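Long-range contact in cellulase (Soil metagenome, PDB 5I2U), which probably hydrolyses the beta-1,4-glucan chains of cellulose as a salt-tolerant glycoside hydrolase of family 5: residues Y71-A80 with P113-I123. Sequence-based numbering, arbitrary orientation.
Sequences YNKNAVQWLA and PVIESAIENGI
Lys73 and Ser117 bring the two backbones closest, with CA atoms 5.1 Å apart. The axes of helix segments 73-80 and 113-120 approach to 8.5 Å and cross at -40°, running in broadly the same direction. Ser117 OG, set anti to its own N (chi1 -178°), donates to Lys73 O over 2.9 Å. It lies in the carbonyl plane, on a lone pair. Lys73 O also takes the helical bond from Gln77 N, so two donors hold it. The Lys73 side chain is a knob among Pro113, Glu116, Ser117 and Glu120. Its CG lies against Pro113 CB, and the extended chain carries NZ between two carboxylates, forming a salt-bridge network with Glu116 and Glu120. Lys73 NZ meets the syn lone pair of Glu120 OE2 at 2.7 Å. Lys73 NZ reaches Glu116 OE1 at 2.9 Å from the anti side, 32° out of the carboxylate plane. These paired acids probably favour the charged lysine.

The helices are neighbours on the outside of a family 5 TIM barrel. They follow the first and second strands, 57-61 and 87-93. On the barrel side, Val76 CG2 packs on Val114 CG1 at 3.8 Å, and Val76 CG1 faces Ile123 CD1. Val76, Ala118 and Ile123 all rest on Val88 of strand 87-93. Val114 CG2 touches Tyr71 CD2 at 3.6 Å, while Tyr71 OH is hydrogen-bonded to Gly62 O and Ala91 N. Beyond Ser117, Asn121 OD1 meets Gln77 CG at 3.4 Å. Asn121 ND2 donates back to Ser117 O. A Schellman motif with Gly122 as its C-prime residue ends the helix.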
# COMPACT_ATOMS: atom_id res chain seq x y z
N TYR A 71 10.12 9.04 -7.52
CA TYR A 71 8.82 9.71 -7.44
C TYR A 71 8.72 10.68 -8.62
O TYR A 71 8.91 11.89 -8.48
CB TYR A 71 8.65 10.42 -6.10
CG TYR A 71 8.30 9.49 -4.96
CD1 TYR A 71 9.23 8.57 -4.47
CD2 TYR A 71 7.03 9.52 -4.39
CE1 TYR A 71 8.90 7.70 -3.43
CE2 TYR A 71 6.70 8.65 -3.36
CZ TYR A 71 7.63 7.74 -2.89
OH TYR A 71 7.25 6.91 -1.86
N ASN A 72 8.42 10.12 -9.78
CA ASN A 72 8.24 10.88 -11.00
C ASN A 72 7.26 10.18 -11.93
O ASN A 72 6.95 9.00 -11.75
CB ASN A 72 9.59 11.09 -11.67
CG ASN A 72 10.20 9.79 -12.19
OD1 ASN A 72 9.81 9.30 -13.23
ND2 ASN A 72 11.17 9.23 -11.46
N LYS A 73 6.79 10.90 -12.95
CA LYS A 73 5.72 10.39 -13.79
C LYS A 73 6.12 9.19 -14.64
O LYS A 73 5.29 8.30 -14.88
CB LYS A 73 5.15 11.51 -14.67
CG LYS A 73 4.53 12.62 -13.84
CD LYS A 73 3.50 13.43 -14.61
CE LYS A 73 2.81 14.41 -13.68
NZ LYS A 73 1.77 15.21 -14.38
N ASN A 74 7.38 9.16 -15.06
CA ASN A 74 7.86 8.13 -15.97
C ASN A 74 8.03 6.78 -15.27
O ASN A 74 7.66 5.74 -15.83
CB ASN A 74 9.15 8.58 -16.63
CG ASN A 74 8.97 9.82 -17.52
OD1 ASN A 74 7.87 10.10 -18.01
ND2 ASN A 74 10.05 10.56 -17.74
N ALA A 75 8.56 6.81 -14.05
CA ALA A 75 8.64 5.59 -13.24
C ALA A 75 7.27 4.96 -13.06
O ALA A 75 7.13 3.75 -13.22
CB ALA A 75 9.26 5.89 -11.89
N VAL A 76 6.26 5.79 -12.78
CA VAL A 76 4.90 5.29 -12.59
C VAL A 76 4.33 4.70 -13.89
O VAL A 76 3.79 3.61 -13.86
CB VAL A 76 3.95 6.36 -12.01
CG1 VAL A 76 2.56 5.80 -11.82
CG2 VAL A 76 4.44 6.84 -10.66
N GLN A 77 4.45 5.42 -15.01
CA GLN A 77 4.02 4.89 -16.31
C GLN A 77 4.75 3.59 -16.63
O GLN A 77 4.12 2.67 -17.14
CB GLN A 77 4.25 5.89 -17.45
CG GLN A 77 3.85 5.33 -18.81
CD GLN A 77 4.04 6.30 -19.95
OE1 GLN A 77 4.53 7.41 -19.77
NE2 GLN A 77 3.67 5.86 -21.16
N TRP A 78 6.05 3.54 -16.38
CA TRP A 78 6.79 2.31 -16.61
C TRP A 78 6.28 1.13 -15.73
O TRP A 78 6.19 0.00 -16.20
CB TRP A 78 8.31 2.51 -16.42
CG TRP A 78 9.12 1.26 -16.78
CD1 TRP A 78 9.72 0.39 -15.90
CD2 TRP A 78 9.40 0.76 -18.10
NE1 TRP A 78 10.35 -0.61 -16.59
CE2 TRP A 78 10.18 -0.42 -17.94
CE3 TRP A 78 9.08 1.19 -19.40
CZ2 TRP A 78 10.63 -1.18 -19.03
CZ3 TRP A 78 9.54 0.43 -20.48
CH2 TRP A 78 10.31 -0.73 -20.29
N LEU A 79 5.96 1.40 -14.46
CA LEU A 79 5.38 0.36 -13.60
C LEU A 79 4.04 -0.13 -14.12
O LEU A 79 3.72 -1.31 -14.01
CB LEU A 79 5.22 0.85 -12.16
CG LEU A 79 6.55 1.04 -11.41
CD1 LEU A 79 6.33 1.90 -10.18
CD2 LEU A 79 7.17 -0.30 -11.02
N ALA A 80 3.25 0.80 -14.66
CA ALA A 80 1.95 0.48 -15.24
C ALA A 80 2.12 -0.36 -16.51
O ALA A 80 1.51 -1.42 -16.63
CB ALA A 80 1.17 1.75 -15.54
N PRO A 113 3.48 14.14 -8.52
CA PRO A 113 3.62 13.50 -9.83
C PRO A 113 3.23 12.01 -9.85
O PRO A 113 2.74 11.53 -10.86
CB PRO A 113 5.12 13.67 -10.16
CG PRO A 113 5.77 14.05 -8.88
CD PRO A 113 4.74 14.76 -8.08
N VAL A 114 3.41 11.30 -8.74
CA VAL A 114 2.99 9.90 -8.66
C VAL A 114 1.46 9.78 -8.73
O VAL A 114 0.93 8.92 -9.44
CB VAL A 114 3.56 9.23 -7.39
CG1 VAL A 114 3.06 7.78 -7.23
CG2 VAL A 114 5.09 9.25 -7.45
N ILE A 115 0.76 10.64 -7.98
CA ILE A 115 -0.72 10.65 -7.98
C ILE A 115 -1.24 11.05 -9.35
O ILE A 115 -2.07 10.35 -9.93
CB ILE A 115 -1.30 11.60 -6.90
CG1 ILE A 115 -0.97 11.11 -5.49
CG2 ILE A 115 -2.82 11.71 -7.04
CD1 ILE A 115 -1.02 12.18 -4.43
N GLU A 116 -0.72 12.16 -9.88
CA GLU A 116 -1.09 12.62 -11.21
C GLU A 116 -0.84 11.55 -12.26
O GLU A 116 -1.71 11.28 -13.08
CB GLU A 116 -0.36 13.91 -11.57
CG GLU A 116 -0.94 15.17 -10.94
CD GLU A 116 -0.09 16.41 -11.19
OE1 GLU A 116 0.97 16.30 -11.87
OE2 GLU A 116 -0.48 17.50 -10.72
N SER A 117 0.33 10.94 -12.23
CA SER A 117 0.69 9.92 -13.23
C SER A 117 -0.23 8.68 -13.16
O SER A 117 -0.56 8.09 -14.20
CB SER A 117 2.16 9.53 -13.11
OG SER A 117 2.53 8.58 -14.10
N ALA A 118 -0.63 8.29 -11.96
CA ALA A 118 -1.60 7.21 -11.79
C ALA A 118 -2.97 7.56 -12.40
O ALA A 118 -3.65 6.71 -12.97
CB ALA A 118 -1.75 6.87 -10.31
N ILE A 119 -3.38 8.83 -12.26
CA ILE A 119 -4.58 9.33 -12.95
C ILE A 119 -4.35 9.24 -14.47
O ILE A 119 -5.14 8.63 -15.19
CB ILE A 119 -4.97 10.77 -12.50
CG1 ILE A 119 -5.54 10.73 -11.08
CG2 ILE A 119 -6.00 11.39 -13.45
CD1 ILE A 119 -5.56 12.07 -10.37
N GLU A 120 -3.24 9.82 -14.92
CA GLU A 120 -2.91 9.86 -16.35
C GLU A 120 -2.86 8.49 -17.02
O GLU A 120 -3.35 8.32 -18.14
CB GLU A 120 -1.58 10.57 -16.56
CG GLU A 120 -1.65 12.07 -16.33
CD GLU A 120 -0.28 12.72 -16.23
OE1 GLU A 120 0.70 12.19 -16.83
OE2 GLU A 120 -0.19 13.77 -15.56
N ASN A 121 -2.28 7.51 -16.32
CA ASN A 121 -2.10 6.16 -16.88
C ASN A 121 -3.19 5.15 -16.50
O ASN A 121 -3.04 3.98 -16.76
CB ASN A 121 -0.71 5.64 -16.52
CG ASN A 121 0.39 6.44 -17.19
OD1 ASN A 121 0.60 6.34 -18.39
ND2 ASN A 121 1.10 7.27 -16.40
N GLY A 122 -4.26 5.61 -15.86
CA GLY A 122 -5.43 4.77 -15.60
C GLY A 122 -5.25 3.69 -14.55
O GLY A 122 -5.84 2.61 -14.66
N ILE A 123 -4.45 3.96 -13.51
CA ILE A 123 -4.27 2.99 -12.41
C ILE A 123 -4.59 3.60 -11.05
O ILE A 123 -4.66 4.83 -10.90
CB ILE A 123 -2.86 2.36 -12.41
CG1 ILE A 123 -1.77 3.42 -12.23
CG2 ILE A 123 -2.62 1.58 -13.71
CD1 ILE A 123 -0.48 2.86 -11.66